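Local coordinates for clavulanic acid biosynthesis oligopeptide binding protein 2 (Streptomyces clavuligerus, PDB 2WOL) that probably binds peptides as a family 5 extracellular solute-binding protein of the clavulanic acid biosynthesis pathway, at residues W57-A69 with D208-H220. Residues are numbered along the deposited sequence; the frame is centred on the assembly and turned at random.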
ATOM      1  N   TRP A  57       2.935   9.012  -0.923  1.00  7.41           N
ATOM      2  CA  TRP A  57       2.597   8.712  -2.320  1.00  7.93           C
ATOM      3  C   TRP A  57       1.380   9.537  -2.739  1.00  8.03           C
ATOM      4  O   TRP A  57       1.326  10.078  -3.843  1.00  8.33           O
ATOM      5  CB  TRP A  57       2.306   7.226  -2.530  1.00  8.43           C
ATOM      6  CG  TRP A  57       3.454   6.315  -2.218  1.00  9.19           C
ATOM      7  CD1 TRP A  57       4.775   6.656  -2.125  1.00  9.71           C
ATOM      8  CD2 TRP A  57       3.384   4.903  -1.959  1.00  9.93           C
ATOM      9  NE1 TRP A  57       5.531   5.547  -1.828  1.00  9.05           N
ATOM     10  CE2 TRP A  57       4.704   4.457  -1.719  1.00  9.79           C
ATOM     11  CE3 TRP A  57       2.333   3.971  -1.902  1.00 10.88           C
ATOM     12  CZ2 TRP A  57       5.006   3.120  -1.427  1.00 10.46           C
ATOM     13  CZ3 TRP A  57       2.634   2.632  -1.616  1.00 10.39           C
ATOM     14  CH2 TRP A  57       3.963   2.225  -1.378  1.00 10.55           C
ATOM     15  N   LEU A  58       0.411   9.631  -1.833  1.00  8.33           N
ATOM     16  CA  LEU A  58      -0.791  10.421  -2.047  1.00  8.44           C
ATOM     17  C   LEU A  58      -0.454  11.908  -2.210  1.00  8.42           C
ATOM     18  O   LEU A  58      -0.961  12.571  -3.117  1.00  8.60           O
ATOM     19  CB  LEU A  58      -1.736  10.199  -0.863  1.00  8.62           C
ATOM     20  CG  LEU A  58      -3.145  10.780  -0.882  1.00  9.58           C
ATOM     21  CD1 LEU A  58      -4.015  10.027  -1.888  1.00 10.44           C
ATOM     22  CD2 LEU A  58      -3.714  10.684   0.520  1.00 10.83           C
ATOM     23  N   LEU A  59       0.411  12.418  -1.335  1.00  8.29           N
ATOM     24  CA  LEU A  59       0.878  13.801  -1.413  1.00  8.58           C
ATOM     25  C   LEU A  59       1.666  14.071  -2.698  1.00  8.29           C
ATOM     26  O   LEU A  59       1.622  15.176  -3.243  1.00  8.57           O
ATOM     27  CB  LEU A  59       1.733  14.133  -0.190  1.00  8.91           C
ATOM     28  CG  LEU A  59       2.277  15.553  -0.044  1.00 10.68           C
ATOM     29  CD1 LEU A  59       1.156  16.552   0.207  1.00 11.91           C
ATOM     30  CD2 LEU A  59       3.289  15.580   1.078  1.00 12.16           C
ATOM     31  N   GLN A  60       2.394  13.062  -3.171  1.00  7.73           N
ATOM     32  CA  GLN A  60       3.167  13.191  -4.404  1.00  7.42           C
ATOM     33  C   GLN A  60       2.309  13.474  -5.638  1.00  7.23           C
ATOM     34  O   GLN A  60       2.808  13.988  -6.639  1.00  7.11           O
ATOM     35  CB  GLN A  60       4.062  11.964  -4.619  1.00  7.13           C
ATOM     36  CG  GLN A  60       5.368  12.035  -3.826  1.00  7.36           C
ATOM     37  CD  GLN A  60       6.324  13.104  -4.335  1.00  8.19           C
ATOM     38  OE1 GLN A  60       6.153  13.649  -5.428  1.00  9.39           O
ATOM     39  NE2 GLN A  60       7.344  13.399  -3.541  1.00  8.11           N
ATOM     40  N   ARG A  61       1.018  13.158  -5.563  1.00  7.04           N
ATOM     41  CA  ARG A  61       0.108  13.480  -6.663  1.00  7.16           C
ATOM     42  C   ARG A  61      -0.022  15.000  -6.865  1.00  7.41           C
ATOM     43  O   ARG A  61      -0.391  15.453  -7.944  1.00  8.17           O
ATOM     44  CB  ARG A  61      -1.259  12.813  -6.463  1.00  7.30           C
ATOM     45  CG  ARG A  61      -1.240  11.324  -6.783  1.00  7.22           C
ATOM     46  CD  ARG A  61      -2.457  10.579  -6.243  1.00  5.86           C
ATOM     47  NE  ARG A  61      -3.736  10.963  -6.855  1.00  7.42           N
ATOM     48  CZ  ARG A  61      -4.152  10.590  -8.066  1.00  7.92           C
ATOM     49  NH1 ARG A  61      -3.381   9.858  -8.865  1.00  7.85           N
ATOM     50  NH2 ARG A  61      -5.349  10.974  -8.491  1.00  8.71           N
ATOM     51  N   LEU A  62       0.294  15.776  -5.830  1.00  7.41           N
ATOM     52  CA  LEU A  62       0.314  17.242  -5.940  1.00  7.80           C
ATOM     53  C   LEU A  62       1.645  17.784  -6.450  1.00  8.14           C
ATOM     54  O   LEU A  62       1.694  18.858  -7.059  1.00  8.26           O
ATOM     55  CB  LEU A  62       0.028  17.892  -4.583  1.00  7.78           C
ATOM     56  CG  LEU A  62      -1.385  17.800  -4.002  1.00  8.04           C
ATOM     57  CD1 LEU A  62      -1.592  16.492  -3.244  1.00  8.52           C
ATOM     58  CD2 LEU A  62      -1.636  18.979  -3.080  1.00  8.57           C
ATOM     59  N   LEU A  63       2.721  17.046  -6.175  1.00  8.63           N
ATOM     60  CA  LEU A  63       4.088  17.530  -6.385  1.00  9.29           C
ATOM     61  C   LEU A  63       4.729  17.085  -7.692  1.00  9.64           C
ATOM     62  O   LEU A  63       5.507  17.832  -8.288  1.00 10.23           O
ATOM     63  CB  LEU A  63       4.977  17.095  -5.216  1.00  9.26           C
ATOM     64  CG  LEU A  63       4.691  17.707  -3.845  1.00  9.75           C
ATOM     65  CD1 LEU A  63       5.475  16.958  -2.780  1.00 11.29           C
ATOM     66  CD2 LEU A  63       5.032  19.188  -3.834  1.00 10.85           C
ATOM     67  N   ASN A  64       4.436  15.867  -8.127  1.00  9.99           N
ATOM     68  CA  ASN A  64       5.108  15.320  -9.296  1.00 10.13           C
ATOM     69  C   ASN A  64       4.190  14.512 -10.178  1.00 10.30           C
ATOM     70  O   ASN A  64       3.416  13.684  -9.695  1.00 11.55           O
ATOM     71  CB  ASN A  64       6.313  14.476  -8.881  1.00 10.05           C
ATOM     72  CG  ASN A  64       7.469  15.320  -8.385  1.00  9.76           C
ATOM     73  OD1 ASN A  64       8.085  16.065  -9.153  1.00  9.70           O
ATOM     74  ND2 ASN A  64       7.761  15.223  -7.091  1.00  9.52           N
ATOM     75  N   ARG A  65       4.279  14.762 -11.477  1.00  9.76           N
ATOM     76  CA  ARG A  65       3.562  13.967 -12.453  1.00  9.42           C
ATOM     77  C   ARG A  65       4.381  12.734 -12.821  1.00  9.28           C
ATOM     78  O   ARG A  65       5.582  12.669 -12.553  1.00  9.14           O
ATOM     79  CB  ARG A  65       3.248  14.807 -13.688  1.00  9.42           C
ATOM     80  CG  ARG A  65       2.367  16.013 -13.396  1.00 10.09           C
ATOM     81  CD  ARG A  65       2.109  16.823 -14.650  1.00 10.92           C
ATOM     82  NE  ARG A  65       1.319  16.083 -15.628  1.00 10.79           N
ATOM     83  CZ  ARG A  65       0.862  16.599 -16.766  1.00 11.59           C
ATOM     84  NH1 ARG A  65       1.120  17.861 -17.080  1.00 11.60           N
ATOM     85  NH2 ARG A  65       0.146  15.850 -17.593  1.00 11.87           N
ATOM     86  N   THR A  66       3.714  11.758 -13.425  1.00  9.04           N
ATOM     87  CA  THR A  66       4.335  10.498 -13.817  1.00  9.16           C
ATOM     88  C   THR A  66       3.819  10.143 -15.210  1.00  9.08           C
ATOM     89  O   THR A  66       2.900  10.797 -15.708  1.00  9.37           O
ATOM     90  CB  THR A  66       3.995   9.378 -12.804  1.00  9.22           C
ATOM     91  OG1 THR A  66       2.600   9.446 -12.478  1.00  9.84           O
ATOM     92  CG2 THR A  66       4.797   9.546 -11.516  1.00  9.26           C
ATOM     93  N   LEU A  67       4.402   9.135 -15.852  1.00  8.69           N
ATOM     94  CA  LEU A  67       3.932   8.729 -17.184  1.00  8.62           C
ATOM     95  C   LEU A  67       2.457   8.358 -17.136  1.00  8.67           C
ATOM     96  O   LEU A  67       1.661   8.806 -17.977  1.00  8.61           O
ATOM     97  CB  LEU A  67       4.762   7.571 -17.742  1.00  8.58           C
ATOM     98  CG  LEU A  67       6.178   7.904 -18.220  1.00  9.07           C
ATOM     99  CD1 LEU A  67       6.943   6.624 -18.492  1.00 10.20           C
ATOM    100  CD2 LEU A  67       6.155   8.788 -19.461  1.00  9.35           C
ATOM    101  N   MET A  68       2.115   7.543 -16.140  1.00  8.84           N
ATOM    102  CA  MET A  68       0.750   7.099 -15.885  1.00  8.82           C
ATOM    103  C   MET A  68       0.380   7.525 -14.474  1.00  8.86           C
ATOM    104  O   MET A  68       1.253   7.682 -13.630  1.00  8.87           O
ATOM    105  CB  MET A  68       0.656   5.575 -15.989  1.00  8.97           C
ATOM    106  CG  MET A  68       1.143   5.005 -17.316  1.00  9.65           C
ATOM    107  SD  MET A  68       0.062   5.454 -18.694  1.00 10.71           S
ATOM    108  CE  MET A  68      -1.427   4.545 -18.270  1.00 10.74           C
ATOM    109  N   ALA A  69      -0.908   7.719 -14.216  1.00  9.13           N
ATOM    110  CA  ALA A  69      -1.367   8.068 -12.870  1.00  9.20           C
ATOM    111  C   ALA A  69      -2.735   7.474 -12.613  1.00  9.20           C
ATOM    112  O   ALA A  69      -3.511   7.274 -13.545  1.00  9.47           O
ATOM    113  CB  ALA A  69      -1.407   9.582 -12.688  1.00  9.37           C
ATOM    114  N   ASP A 208      15.689  20.019  -1.959  1.00 15.05           N
ATOM    115  CA  ASP A 208      15.328  20.937  -3.035  1.00 15.21           C
ATOM    116  C   ASP A 208      14.938  20.142  -4.287  1.00 14.61           C
ATOM    117  O   ASP A 208      15.639  20.198  -5.302  1.00 14.87           O
ATOM    118  CB  ASP A 208      16.497  21.892  -3.330  1.00 15.74           C
ATOM    119  CG  ASP A 208      16.150  22.964  -4.358  1.00 17.52           C
ATOM    120  OD1 ASP A 208      14.949  23.237  -4.585  1.00 19.41           O
ATOM    121  OD2 ASP A 208      17.095  23.535  -4.946  1.00 21.18           O
ATOM    122  N   PRO A 209      13.822  19.387  -4.220  1.00 13.81           N
ATOM    123  CA  PRO A 209      13.460  18.583  -5.385  1.00 13.41           C
ATOM    124  C   PRO A 209      12.740  19.415  -6.437  1.00 13.12           C
ATOM    125  O   PRO A 209      12.044  20.383  -6.097  1.00 13.70           O
ATOM    126  CB  PRO A 209      12.510  17.535  -4.802  1.00 13.54           C
ATOM    127  CG  PRO A 209      11.851  18.233  -3.658  1.00 13.48           C
ATOM    128  CD  PRO A 209      12.853  19.227  -3.115  1.00 13.67           C
ATOM    129  N   ARG A 210      12.910  19.048  -7.702  1.00 12.36           N
ATOM    130  CA  ARG A 210      12.121  19.655  -8.763  1.00 12.18           C
ATOM    131  C   ARG A 210      10.692  19.131  -8.690  1.00 11.73           C
ATOM    132  O   ARG A 210      10.446  18.027  -8.189  1.00 11.72           O
ATOM    133  CB  ARG A 210      12.731  19.392 -10.145  1.00 12.36           C
ATOM    134  CG  ARG A 210      14.101  20.050 -10.369  1.00 13.65           C
ATOM    135  CD  ARG A 210      14.024  21.534 -10.765  1.00 15.94           C
ATOM    136  NE  ARG A 210      13.435  22.384  -9.726  1.00 17.06           N
ATOM    137  CZ  ARG A 210      14.060  22.796  -8.623  1.00 18.34           C
ATOM    138  NH1 ARG A 210      15.321  22.452  -8.385  1.00 19.61           N
ATOM    139  NH2 ARG A 210      13.418  23.561  -7.750  1.00 19.74           N
ATOM    140  N   SER A 211       9.758  19.944  -9.171  1.00 10.92           N
ATOM    141  CA  SER A 211       8.358  19.567  -9.242  1.00 10.52           C
ATOM    142  C   SER A 211       7.876  19.612 -10.676  1.00 10.15           C
ATOM    143  O   SER A 211       8.124  20.588 -11.385  1.00 10.30           O
ATOM    144  CB  SER A 211       7.501  20.493  -8.376  0.50 10.58           C
ATOM    145  OG  SER A 211       7.575  20.127  -7.011  0.50 10.84           O
ATOM    146  N   SER A 212       7.180  18.562 -11.099  1.00  9.44           N
ATOM    147  CA  SER A 212       6.492  18.565 -12.384  1.00  8.97           C
ATOM    148  C   SER A 212       4.981  18.675 -12.188  1.00  8.97           C
ATOM    149  O   SER A 212       4.229  18.790 -13.158  1.00  9.52           O
ATOM    150  CB  SER A 212       6.844  17.325 -13.206  1.00  9.17           C
ATOM    151  OG  SER A 212       6.459  16.130 -12.548  1.00  8.42           O
ATOM    152  N   GLY A 213       4.549  18.635 -10.930  1.00  8.86           N
ATOM    153  CA  GLY A 213       3.131  18.722 -10.596  1.00  8.59           C
ATOM    154  C   GLY A 213       2.661  20.151 -10.399  1.00  8.83           C
ATOM    155  O   GLY A 213       3.441  21.094 -10.551  1.00  8.89           O
ATOM    156  N   PRO A 214       1.372  20.325 -10.065  1.00  8.63           N
ATOM    157  CA  PRO A 214       0.787  21.657  -9.865  1.00  8.87           C
ATOM    158  C   PRO A 214       1.329  22.434  -8.670  1.00  9.13           C
ATOM    159  O   PRO A 214       1.134  23.651  -8.599  1.00  8.88           O
ATOM    160  CB  PRO A 214      -0.706  21.368  -9.682  1.00  8.87           C
ATOM    161  CG  PRO A 214      -0.786  19.923  -9.266  1.00  8.41           C
ATOM    162  CD  PRO A 214       0.379  19.246  -9.917  1.00  9.08           C
ATOM    163  N   TYR A 215       1.986  21.742  -7.739  1.00  9.31           N
ATOM    164  CA  TYR A 215       2.556  22.385  -6.557  1.00  9.41           C
ATOM    165  C   TYR A 215       4.024  22.050  -6.393  1.00  9.98           C
ATOM    166  O   TYR A 215       4.507  21.038  -6.903  1.00 10.08           O
ATOM    167  CB  TYR A 215       1.767  22.009  -5.290  1.00  9.30           C
ATOM    168  CG  TYR A 215       0.319  22.388  -5.435  1.00  8.68           C
ATOM    169  CD1 TYR A 215      -0.570  21.537  -6.090  1.00  8.21           C
ATOM    170  CD2 TYR A 215      -0.152  23.616  -4.975  1.00  8.39           C
ATOM    171  CE1 TYR A 215      -1.891  21.890  -6.274  1.00  8.25           C
ATOM    172  CE2 TYR A 215      -1.484  23.978  -5.147  1.00  8.36           C
ATOM    173  CZ  TYR A 215      -2.344  23.106  -5.799  1.00  8.30           C
ATOM    174  OH  TYR A 215      -3.666  23.423  -5.996  1.00  9.06           O
ATOM    175  N   ARG A 216       4.723  22.924  -5.685  1.00 10.68           N
ATOM    176  CA  ARG A 216       6.108  22.696  -5.324  1.00 11.22           C
ATOM    177  C   ARG A 216       6.286  22.970  -3.835  1.00 11.45           C
ATOM    178  O   ARG A 216       5.464  23.660  -3.218  1.00 11.22           O
ATOM    179  CB  ARG A 216       7.038  23.578  -6.164  1.00 11.57           C
ATOM    180  CG  ARG A 216       6.894  25.077  -5.928  1.00 13.26           C
ATOM    181  CD  ARG A 216       7.878  25.843  -6.791  1.00 16.57           C
ATOM    182  NE  ARG A 216       7.720  27.285  -6.649  1.00 19.80           N
ATOM    183  CZ  ARG A 216       8.256  28.190  -7.466  1.00 21.57           C
ATOM    184  NH1 ARG A 216       8.991  27.813  -8.508  1.00 22.66           N
ATOM    185  NH2 ARG A 216       8.049  29.480  -7.241  1.00 22.03           N
ATOM    186  N   VAL A 217       7.355  22.424  -3.261  1.00 11.77           N
ATOM    187  CA  VAL A 217       7.678  22.646  -1.858  1.00 12.48           C
ATOM    188  C   VAL A 217       8.122  24.095  -1.648  1.00 12.78           C
ATOM    189  O   VAL A 217       9.099  24.545  -2.253  1.00 13.10           O
ATOM    190  CB  VAL A 217       8.790  21.685  -1.366  1.00 12.53           C
ATOM    191  CG1 VAL A 217       9.087  21.917   0.108  1.00 12.86           C
ATOM    192  CG2 VAL A 217       8.404  20.228  -1.617  1.00 12.81           C
ATOM    193  N   ALA A 218       7.392  24.821  -0.802  1.00 13.11           N
ATOM    194  CA  ALA A 218       7.755  26.191  -0.443  1.00 13.43           C
ATOM    195  C   ALA A 218       8.639  26.198   0.798  1.00 13.73           C
ATOM    196  O   ALA A 218       9.604  26.967   0.886  1.00 13.77           O
ATOM    197  CB  ALA A 218       6.509  27.034  -0.215  1.00 13.66           C
ATOM    198  N   ARG A 219       8.303  25.338   1.756  1.00 13.46           N
ATOM    199  CA  ARG A 219       9.073  25.210   2.983  1.00 13.81           C
ATOM    200  C   ARG A 219       8.781  23.882   3.662  1.00 13.53           C
ATOM    201  O   ARG A 219       7.633  23.455   3.733  1.00 12.99           O
ATOM    202  CB  ARG A 219       8.764  26.365   3.940  1.00 14.08           C
ATOM    203  CG  ARG A 219       9.711  26.458   5.122  1.00 16.30           C
ATOM    204  CD  ARG A 219       9.260  27.527   6.090  1.00 18.83           C
ATOM    205  NE  ARG A 219       9.813  27.293   7.420  1.00 21.08           N
ATOM    206  CZ  ARG A 219       9.305  27.785   8.545  1.00 22.42           C
ATOM    207  NH1 ARG A 219       8.215  28.544   8.516  1.00 23.33           N
ATOM    208  NH2 ARG A 219       9.883  27.505   9.705  1.00 24.04           N
ATOM    209  N   HIS A 220       9.835  23.233   4.145  1.00 13.71           N
ATOM    210  CA  HIS A 220       9.704  22.061   4.993  1.00 13.94           C
ATOM    211  C   HIS A 220      10.507  22.312   6.260  1.00 14.38           C
ATOM    212  O   HIS A 220      11.718  22.547   6.199  1.00 14.53           O
ATOM    213  CB  HIS A 220      10.206  20.803   4.276  1.00 13.79           C
ATOM    214  CG  HIS A 220      10.220  19.575   5.134  1.00 13.79           C
ATOM    215  ND1 HIS A 220       9.132  19.162   5.873  1.00 13.98           N
ATOM    216  CD2 HIS A 220      11.192  18.658   5.355  1.00 13.79           C
ATOM    217  CE1 HIS A 220       9.435  18.050   6.518  1.00 12.34           C
ATOM    218  NE2 HIS A 220      10.680  17.723   6.221  1.00 14.73           N
TER
HETATM  219  O   HOH W   1       8.790  15.128 -11.731  1.00 12.31           O
HETATM  220  O   HOH W   2       8.802  17.860  -5.828  1.00 17.24           O
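Asn64 follows helix 54-63 and reaches to the loop before strand 215-221. Its CB lies 4.0 Å from Ser212 OG. With CG anti to the carbonyl carbon (chi1 -73°), the amide points to the loop. There OD1 accepts from Ser212 N at 3.3 Å; the donor sits above the carbonyl plane. A water bridges OD1 and Ser212 OG. OD1 and Arg210 O, two acceptors, lie 3.2 Å apart without a bond. ND2 turns back to Gln60 OE1 in a nearly straight bond of 2.8 Å (173°), close to the Asn64 amide plane. The Ser212 N-H, which can only donate, sets which end of the amide is OD1, and the Gln60 bond agrees. A second water accepts from ND2 and donates to Arg210 O.

Next to Asn64, Arg65 N donates to the hydroxyl Ser212 OG at 2.8 Å. Two bonds join the backbones: Gly213 N donates to Leu63 O at 2.9 Å, and Tyr215 N to Leu62 O at 3.0 Å. Gly213 has no side chain, and its CA comes within 4.1 Å of Asn64 CA. Leu62 CB and CD2 lie against Tyr215 CD1, and Leu62 O is at the edge of that ring, in its plane. Leu63 CD2 lies against Tyr215 O and Arg216 CA and reaches Val217 CG2, while Leu63 CA makes a CA-H...O contact with Tyr215 O.

The contact ties helix 54-63 and the residues just after it to the start of edge strand 215-221 of a mixed sheet. Leu59 and Leu63 also pack on the adjacent strand 225-230. Beyond Arg65, the chain runs on to strand 68-69, which pairs with strand 82-83.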